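Long-range contacts in toll-like receptor 13 (PDB 4Z0C), which recognizes bacterial 23S rRNA in innate immunity and signals through MYD88 and TRAF6 to activate NF-kappa-B and the inflammatory response: residues V564-H569 against A596-N601; L580-T585 against L608-N613. One frame throughout, in Å; residues are numbered along the deposited sequence.

Contact 1 of 2, residues V564-H569 against A596-N601; sequences VFLDHH and ASLFQN. With nucleotides of chain D.
Two side-chain meetings join residues 564-569 to residues 596-601, one polar and one apolar. The polar one is a single hydrogen bond: His-569 NE2 gives its proton to Ser-597 OG at 2.8 Å, nearly straight at 167°. The hydroxyl sits at the ring edge, in the imidazole plane. The Ser-597 side chain puts OG (chi1 50°) in the crowded position between backbone N and carbonyl carbon. Asn-595 OD1 accepts from Ser-597 N, at the start of the type I turn that runs from Ser-597 to Gln-600.

The apolar part is built by Leu-566 and Leu-598, which cross at about a right angle. With CG anti to its backbone N (chi1 -174°), Leu-598 brings CD2 to 3.8 Å from Leu-566 CB, while the other branch, CD1, comes up to His-568 O.

Residues 564-569 also hold a nucleotide, C10 of chain D. C5 of its base lies over the centre of one face of the Phe-565 ring, and its N4 donates to Asp-567 OD1 (3.1 Å). Asp-567 OD2 stands 2.7 Å from C10 N3, close enough that a proton probably resides on one of them.

In the fold, strand 564-566 runs parallel between strands 540-541 and 592-594. The loop 596-601 follows strand 592-594, and Phe-571 packs against both Leu-566 and Leu-598.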
loop_
_atom_site.group_PDB
_atom_site.type_symbol
_atom_site.label_atom_id
_atom_site.label_comp_id
_atom_site.label_asym_id
_atom_site.label_seq_id
_atom_site.Cartn_x
_atom_site.Cartn_y
_atom_site.Cartn_z
ATOM N N VAL A 564 4.949 15.476 6.064
ATOM C CA VAL A 564 3.938 16.517 5.886
ATOM C C VAL A 564 4.632 17.850 6.089
ATOM O O VAL A 564 5.158 18.114 7.163
ATOM C CB VAL A 564 2.765 16.419 6.906
ATOM C CG1 VAL A 564 1.687 17.425 6.552
ATOM C CG2 VAL A 564 2.158 15.035 6.923
ATOM N N PHE A 565 4.672 18.670 5.046
ATOM C CA PHE A 565 5.303 19.977 5.131
ATOM C C PHE A 565 4.251 21.049 4.909
ATOM O O PHE A 565 3.756 21.229 3.794
ATOM C CB PHE A 565 6.424 20.121 4.092
ATOM C CG PHE A 565 7.451 19.019 4.143
ATOM C CD1 PHE A 565 8.027 18.638 5.341
ATOM C CD2 PHE A 565 7.809 18.335 2.986
ATOM C CE1 PHE A 565 8.964 17.608 5.386
ATOM C CE2 PHE A 565 8.749 17.309 3.022
ATOM C CZ PHE A 565 9.328 16.942 4.224
ATOM N N LEU A 566 3.921 21.758 5.982
ATOM C CA LEU A 566 2.985 22.873 5.951
ATOM C C LEU A 566 3.799 24.147 6.240
ATOM O O LEU A 566 3.858 24.626 7.370
ATOM C CB LEU A 566 1.872 22.637 6.996
ATOM C CG LEU A 566 0.947 21.442 6.692
ATOM C CD1 LEU A 566 0.496 20.674 7.944
ATOM C CD2 LEU A 566 -0.262 21.915 5.903
ATOM N N ASP A 567 4.447 24.666 5.199
ATOM C CA ASP A 567 5.427 25.739 5.319
ATOM C C ASP A 567 4.800 27.110 5.452
ATOM O O ASP A 567 5.426 28.027 5.964
ATOM C CB ASP A 567 6.355 25.786 4.095
ATOM C CG ASP A 567 7.100 24.490 3.859
ATOM O OD1 ASP A 567 7.332 23.718 4.815
ATOM O OD2 ASP A 567 7.494 24.271 2.699
ATOM N N HIS A 568 3.585 27.267 4.944
ATOM C CA HIS A 568 3.013 28.604 4.807
ATOM C C HIS A 568 1.789 28.851 5.711
ATOM O O HIS A 568 1.889 28.731 6.929
ATOM C CB HIS A 568 2.704 28.871 3.334
ATOM C CG HIS A 568 3.880 28.656 2.432
ATOM N ND1 HIS A 568 5.024 29.425 2.502
ATOM C CD2 HIS A 568 4.107 27.732 1.465
ATOM C CE1 HIS A 568 5.894 29.002 1.603
ATOM N NE2 HIS A 568 5.361 27.973 0.964
ATOM N N HIS A 569 0.642 29.188 5.127
ATOM C CA HIS A 569 -0.553 29.431 5.935
ATOM C C HIS A 569 -1.746 28.618 5.437
ATOM O O HIS A 569 -2.858 29.133 5.267
ATOM C CB HIS A 569 -0.858 30.922 6.008
ATOM C CG HIS A 569 0.051 31.664 6.941
ATOM N ND1 HIS A 569 0.494 32.946 6.696
ATOM C CD2 HIS A 569 0.616 31.287 8.115
ATOM C CE1 HIS A 569 1.283 33.333 7.685
ATOM N NE2 HIS A 569 1.376 32.343 8.556
ATOM N N ALA A 596 5.502 28.655 11.862
ATOM C CA ALA A 596 5.394 29.123 13.245
ATOM C C ALA A 596 3.995 29.652 13.560
ATOM O O ALA A 596 3.496 29.452 14.658
ATOM C CB ALA A 596 6.446 30.176 13.541
ATOM N N SER A 597 3.349 30.292 12.589
ATOM C CA SER A 597 2.022 30.853 12.822
ATOM C C SER A 597 0.889 30.079 12.137
ATOM O O SER A 597 -0.185 30.633 11.907
ATOM C CB SER A 597 1.991 32.321 12.380
ATOM O OG SER A 597 2.510 32.478 11.069
ATOM N N LEU A 598 1.125 28.801 11.838
ATOM C CA LEU A 598 0.157 27.961 11.117
ATOM C C LEU A 598 -1.214 27.833 11.803
ATOM O O LEU A 598 -2.252 27.818 11.133
ATOM C CB LEU A 598 0.752 26.564 10.896
ATOM C CG LEU A 598 -0.037 25.563 10.047
ATOM C CD1 LEU A 598 -0.114 26.014 8.599
ATOM C CD2 LEU A 598 0.613 24.207 10.161
ATOM N N PHE A 599 -1.211 27.765 13.134
ATOM C CA PHE A 599 -2.437 27.555 13.907
ATOM C C PHE A 599 -3.188 28.841 14.276
ATOM O O PHE A 599 -4.129 28.804 15.067
ATOM C CB PHE A 599 -2.129 26.794 15.198
ATOM C CG PHE A 599 -1.580 25.422 14.984
ATOM C CD1 PHE A 599 -2.199 24.540 14.130
ATOM C CD2 PHE A 599 -0.429 25.018 15.636
ATOM C CE1 PHE A 599 -1.678 23.274 13.941
ATOM C CE2 PHE A 599 0.090 23.754 15.451
ATOM C CZ PHE A 599 -0.534 22.883 14.605
ATOM N N GLN A 600 -2.778 29.971 13.724
ATOM C CA GLN A 600 -3.337 31.260 14.147
ATOM C C GLN A 600 -4.838 31.424 13.989
ATOM O O GLN A 600 -5.479 32.085 14.797
ATOM C CB GLN A 600 -2.645 32.403 13.430
ATOM C CG GLN A 600 -1.397 32.867 14.122
ATOM C CD GLN A 600 -0.867 34.141 13.516
ATOM O OE1 GLN A 600 -0.997 34.371 12.306
ATOM N NE2 GLN A 600 -0.289 34.992 14.354
ATOM N N ASN A 601 -5.410 30.841 12.950
ATOM C CA ASN A 601 -6.832 31.049 12.718
ATOM C C ASN A 601 -7.736 29.978 13.322
ATOM O O ASN A 601 -8.964 30.078 13.271
ATOM C CB ASN A 601 -7.099 31.213 11.231
ATOM C CG ASN A 601 -7.066 32.649 10.817
ATOM O OD1 ASN A 601 -5.998 33.247 10.721
ATOM N ND2 ASN A 601 -8.236 33.231 10.599
ATOM P P C D 10 14.987 18.614 -0.577
ATOM O OP1 C D 10 15.475 19.395 -1.735
ATOM O OP2 C D 10 15.474 18.949 0.789
ATOM O "O5'" C D 10 13.402 18.692 -0.588
ATOM C "C5'" C D 10 12.678 18.299 -1.747
ATOM C "C4'" C D 10 11.765 19.399 -2.216
ATOM O "O4'" C D 10 10.752 19.629 -1.197
ATOM C "C3'" C D 10 12.441 20.752 -2.473
ATOM O "O3'" C D 10 11.845 21.377 -3.610
ATOM C "C2'" C D 10 12.103 21.548 -1.213
ATOM O "O2'" C D 10 12.042 22.942 -1.412
ATOM C "C1'" C D 10 10.724 20.994 -0.848
ATOM N N1 C D 10 10.419 21.110 0.583
ATOM C C2 C D 10 9.515 22.098 1.003
ATOM O O2 C D 10 8.956 22.830 0.173
ATOM N N3 C D 10 9.259 22.230 2.317
ATOM C C4 C D 10 9.869 21.443 3.201
ATOM N N4 C D 10 9.563 21.633 4.494
ATOM C C5 C D 10 10.801 20.436 2.806
ATOM C C6 C D 10 11.044 20.300 1.497
#

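Contact 2 of 2, residues L580-T585 against L608-N613; sequences LDISGT and LRLENN. With nucleotides of chain C.
The guanidinium of Arg-609 is met along its edge: OP2 of A6 of chain C lies in its plane, 2.6 Å from NH2, and a water lies in plane beside NH1. NH2 also forms a salt bridge with Glu-10. The same water donates to Asp-581 OD2, so it bridges a carboxylate and a guanidinium whose planes stand 84° apart. Asp-581 OD2 accepts from N6 of A7 of chain C as well, at 3.0 Å, whereas OD1 takes Ser-583 N from above the carboxylate plane, closing an Asx turn. Glu-611, extended beyond CG, offers OE1 to both N1 and N2 of G8 of chain C, each 2.8 Å away; Ser-633 binds its OE2.

A further flat group is the Asn-613 amide. ND2 gives a proton to Ile-582 O (2.7 Å), with the acceptor close to the amide plane. Two donors grip OD1 from above its carbonyl plane: Thr-585 N is one, and Thr-585 OG1, 2.6 Å from Asn-613 OD1, is the other. These bonds fix both the rotation of the amide and which way round it lies.

Between the flat groups the backbones run parallel in register. Arg-609 N donates to Leu-580 O at 170°, Ile-582 N to Arg-609 O, and farther along Gly-584 N to Glu-611 O. Ser-583 OG accepts from Glu-611 N (3.0 Å). On the sheet face turned from the RNA, Leu-580 CD2 and Leu-608 CD1 touch at 3.9 Å, the two leucines lying side by side.

Parallel strands stacked this way, inward leucines and an asparagine ladder that Asn-637 continues mark the leucine-rich-repeat solenoid of the receptor's extracellular part, whose polar face here reads single-stranded RNA.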
loop_
_atom_site.group_PDB
_atom_site.type_symbol
_atom_site.label_atom_id
_atom_site.label_comp_id
_atom_site.label_asym_id
_atom_site.label_seq_id
_atom_site.Cartn_x
_atom_site.Cartn_y
_atom_site.Cartn_z
ATOM N N LEU A 580 -7.888 18.274 14.576
ATOM C CA LEU A 580 -6.775 18.137 13.645
ATOM C C LEU A 580 -5.837 17.033 14.117
ATOM O O LEU A 580 -5.420 17.031 15.265
ATOM C CB LEU A 580 -5.999 19.455 13.549
ATOM C CG LEU A 580 -4.709 19.370 12.738
ATOM C CD1 LEU A 580 -5.081 19.006 11.335
ATOM C CD2 LEU A 580 -3.955 20.691 12.765
ATOM N N ASP A 581 -5.523 16.080 13.245
ATOM C CA ASP A 581 -4.530 15.054 13.569
ATOM C C ASP A 581 -3.400 14.984 12.521
ATOM O O ASP A 581 -3.640 14.737 11.338
ATOM C CB ASP A 581 -5.199 13.692 13.728
ATOM C CG ASP A 581 -4.219 12.584 14.119
ATOM O OD1 ASP A 581 -3.308 12.253 13.333
ATOM O OD2 ASP A 581 -4.386 11.993 15.198
ATOM N N ILE A 582 -2.173 15.223 12.978
ATOM C CA ILE A 582 -0.972 15.045 12.178
ATOM C C ILE A 582 0.033 14.203 12.954
ATOM O O ILE A 582 1.148 14.650 13.281
ATOM C CB ILE A 582 -0.321 16.381 11.822
ATOM C CG1 ILE A 582 -1.399 17.386 11.435
ATOM C CG2 ILE A 582 0.663 16.176 10.676
ATOM C CD1 ILE A 582 -0.867 18.731 11.031
ATOM N N SER A 583 -0.384 12.982 13.257
ATOM C CA SER A 583 0.428 12.066 14.038
ATOM C C SER A 583 1.095 11.045 13.142
ATOM O O SER A 583 0.626 10.789 12.044
ATOM C CB SER A 583 -0.442 11.350 15.073
ATOM O OG SER A 583 -1.153 12.302 15.847
ATOM N N GLY A 584 2.197 10.477 13.617
ATOM C CA GLY A 584 2.788 9.315 12.985
ATOM C C GLY A 584 3.721 9.565 11.805
ATOM O O GLY A 584 3.928 8.656 11.023
ATOM N N THR A 585 4.279 10.768 11.659
ATOM C CA THR A 585 5.317 10.981 10.651
ATOM C C THR A 585 6.642 10.378 11.115
ATOM O O THR A 585 7.477 10.015 10.299
ATOM C CB THR A 585 5.490 12.465 10.262
ATOM O OG1 THR A 585 6.246 13.170 11.271
ATOM C CG2 THR A 585 4.128 13.119 10.045
ATOM N N LEU A 608 -6.189 18.497 19.172
ATOM C CA LEU A 608 -4.961 18.576 18.400
ATOM C C LEU A 608 -4.069 17.417 18.799
ATOM O O LEU A 608 -3.650 17.315 19.958
ATOM C CB LEU A 608 -4.235 19.918 18.622
ATOM C CG LEU A 608 -2.840 20.002 17.980
ATOM C CD1 LEU A 608 -2.898 19.846 16.470
ATOM C CD2 LEU A 608 -2.124 21.278 18.359
ATOM N N ARG A 609 -3.815 16.535 17.835
ATOM C CA ARG A 609 -2.940 15.381 18.020
ATOM C C ARG A 609 -1.733 15.433 17.089
ATOM O O ARG A 609 -1.862 15.506 15.863
ATOM C CB ARG A 609 -3.722 14.072 17.846
ATOM C CG ARG A 609 -4.712 13.819 18.982
ATOM C CD ARG A 609 -5.633 12.649 18.684
ATOM N NE ARG A 609 -6.467 12.311 19.832
ATOM C CZ ARG A 609 -7.532 11.520 19.775
ATOM N NH1 ARG A 609 -7.896 10.974 18.618
ATOM N NH2 ARG A 609 -8.231 11.263 20.880
ATOM N N LEU A 610 -0.564 15.428 17.704
ATOM C CA LEU A 610 0.705 15.594 17.019
ATOM C C LEU A 610 1.604 14.493 17.536
ATOM O O LEU A 610 2.764 14.733 17.847
ATOM C CB LEU A 610 1.287 16.962 17.362
ATOM C CG LEU A 610 1.319 18.085 16.314
ATOM C CD1 LEU A 610 0.115 18.073 15.395
ATOM C CD2 LEU A 610 1.494 19.457 16.955
ATOM N N GLU A 611 1.033 13.296 17.659
ATOM C CA GLU A 611 1.679 12.153 18.325
ATOM C C GLU A 611 2.642 11.375 17.438
ATOM O O GLU A 611 2.529 11.398 16.218
ATOM C CB GLU A 611 0.611 11.170 18.864
ATOM C CG GLU A 611 -0.663 11.842 19.398
ATOM C CD GLU A 611 -1.742 10.866 19.916
ATOM O OE1 GLU A 611 -1.636 9.629 19.718
ATOM O OE2 GLU A 611 -2.739 11.361 20.480
ATOM N N ASN A 612 3.568 10.660 18.062
ATOM C CA ASN A 612 4.462 9.766 17.338
ATOM C C ASN A 612 5.160 10.472 16.181
ATOM O O ASN A 612 5.245 9.951 15.071
ATOM C CB ASN A 612 3.713 8.543 16.828
ATOM C CG ASN A 612 4.423 7.248 17.172
ATOM O OD1 ASN A 612 5.473 6.925 16.615
ATOM N ND2 ASN A 612 3.849 6.494 18.106
ATOM N N ASN A 613 5.633 11.685 16.440
ATOM C CA ASN A 613 6.340 12.433 15.420
ATOM C C ASN A 613 7.789 12.601 15.808
ATOM O O ASN A 613 8.535 13.274 15.102
ATOM C CB ASN A 613 5.704 13.791 15.219
ATOM C CG ASN A 613 4.501 13.727 14.337
ATOM O OD1 ASN A 613 4.551 13.134 13.272
ATOM N ND2 ASN A 613 3.399 14.315 14.782
ATOM P P G C 8 -1.184 3.521 22.893
ATOM O OP1 G C 8 -0.818 2.770 24.125
ATOM O OP2 G C 8 -1.373 4.995 22.880
ATOM O "O5'" G C 8 -0.016 3.166 21.870
ATOM C "C5'" G C 8 0.189 1.810 21.489
ATOM C "C4'" G C 8 1.269 1.663 20.451
ATOM O "O4'" G C 8 0.824 2.224 19.185
ATOM C "C3'" G C 8 2.591 2.350 20.792
ATOM O "O3'" G C 8 3.673 1.448 20.617
ATOM C "C2'" G C 8 2.697 3.475 19.769
ATOM O "O2'" G C 8 4.012 3.772 19.359
ATOM C "C1'" G C 8 1.880 2.943 18.607
ATOM N N9 G C 8 1.382 4.018 17.751
ATOM C C8 G C 8 1.651 4.140 16.411
ATOM N N7 G C 8 1.155 5.238 15.910
ATOM C C5 G C 8 0.556 5.894 16.983
ATOM C C6 G C 8 -0.141 7.135 17.040
ATOM O O6 G C 8 -0.384 7.935 16.127
ATOM N N1 G C 8 -0.590 7.424 18.322
ATOM C C2 G C 8 -0.384 6.623 19.412
ATOM N N2 G C 8 -0.884 7.078 20.574
ATOM N N3 G C 8 0.268 5.466 19.369
ATOM C C4 G C 8 0.711 5.161 18.135
ATOM P P A C 7 -6.095 4.955 23.822
ATOM O OP1 A C 7 -5.442 3.971 24.717
ATOM O OP2 A C 7 -5.787 6.399 23.932
ATOM O "O5'" A C 7 -5.796 4.512 22.321
ATOM C "C5'" A C 7 -5.690 3.142 21.968
ATOM C "C4'" A C 7 -4.597 2.926 20.955
ATOM O "O4'" A C 7 -4.972 3.498 19.670
ATOM C "C3'" A C 7 -3.264 3.584 21.272
ATOM O "O3'" A C 7 -2.501 2.865 22.232
ATOM C "C2'" A C 7 -2.607 3.683 19.892
ATOM O "O2'" A C 7 -2.068 2.431 19.501
ATOM C "C1'" A C 7 -3.815 3.979 19.000
ATOM N N9 A C 7 -3.972 5.426 18.762
ATOM C C8 A C 7 -4.416 6.349 19.681
ATOM N N7 A C 7 -4.473 7.565 19.214
ATOM C C5 A C 7 -4.018 7.446 17.904
ATOM C C6 A C 7 -3.826 8.404 16.882
ATOM N N6 A C 7 -4.101 9.697 17.068
ATOM N N1 A C 7 -3.355 7.976 15.672
ATOM C C2 A C 7 -3.094 6.666 15.518
ATOM N N3 A C 7 -3.228 5.679 16.411
ATOM C C4 A C 7 -3.703 6.132 17.602
ATOM P P A C 6 -10.422 8.200 20.511
ATOM O OP1 A C 6 -11.646 7.619 19.897
ATOM O OP2 A C 6 -10.293 9.669 20.458
ATOM O "O5'" A C 6 -10.320 7.660 22.002
ATOM C "C5'" A C 6 -9.201 7.966 22.841
ATOM C "C4'" A C 6 -8.885 6.823 23.780
ATOM O "O4'" A C 6 -10.048 6.546 24.617
ATOM C "C3'" A C 6 -8.548 5.505 23.100
ATOM O "O3'" A C 6 -7.679 4.772 23.956
ATOM C "C2'" A C 6 -9.908 4.804 23.037
ATOM O "O2'" A C 6 -9.840 3.402 22.920
ATOM C "C1'" A C 6 -10.528 5.224 24.367
ATOM N N9 A C 6 -11.989 5.317 24.367
ATOM C C8 A C 6 -12.828 5.682 23.334
ATOM N N7 A C 6 -14.103 5.737 23.686
ATOM C C5 A C 6 -14.104 5.416 25.038
ATOM C C6 A C 6 -15.135 5.317 25.996
ATOM N N6 A C 6 -16.419 5.539 25.725
ATOM N N1 A C 6 -14.798 4.981 27.263
ATOM C C2 A C 6 -13.502 4.770 27.537
ATOM N N3 A C 6 -12.443 4.828 26.728
ATOM C C4 A C 6 -12.811 5.164 25.476
HETATM O O HOH W 1 -7.323 11.258 16.000
#

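Contacts 1 and 2, centres about 14 Å apart, overlap in repeat 23, contact 1 reaching back to repeat 22 and contact 2 on to repeat 24, on different sides of the coil; their segments alternate along the chain. They meet through the hydrophobic core: Phe-599 CE1 lies 3.6 Å from Leu-580 CD2, and Leu-566 CD1 packs 3.9 Å from Ile-582 CD1. Val-564 CG2 also touches Thr-585 CG2 at 4.2 Å. RNA lies against each contact, but from separate chains: C10 of chain D at contact 1, and A6 to G8 of chain C at contact 2. Both use acidic side chains to take up base amino groups, so neighbouring repeats present two distinct nucleotide-binding surfaces.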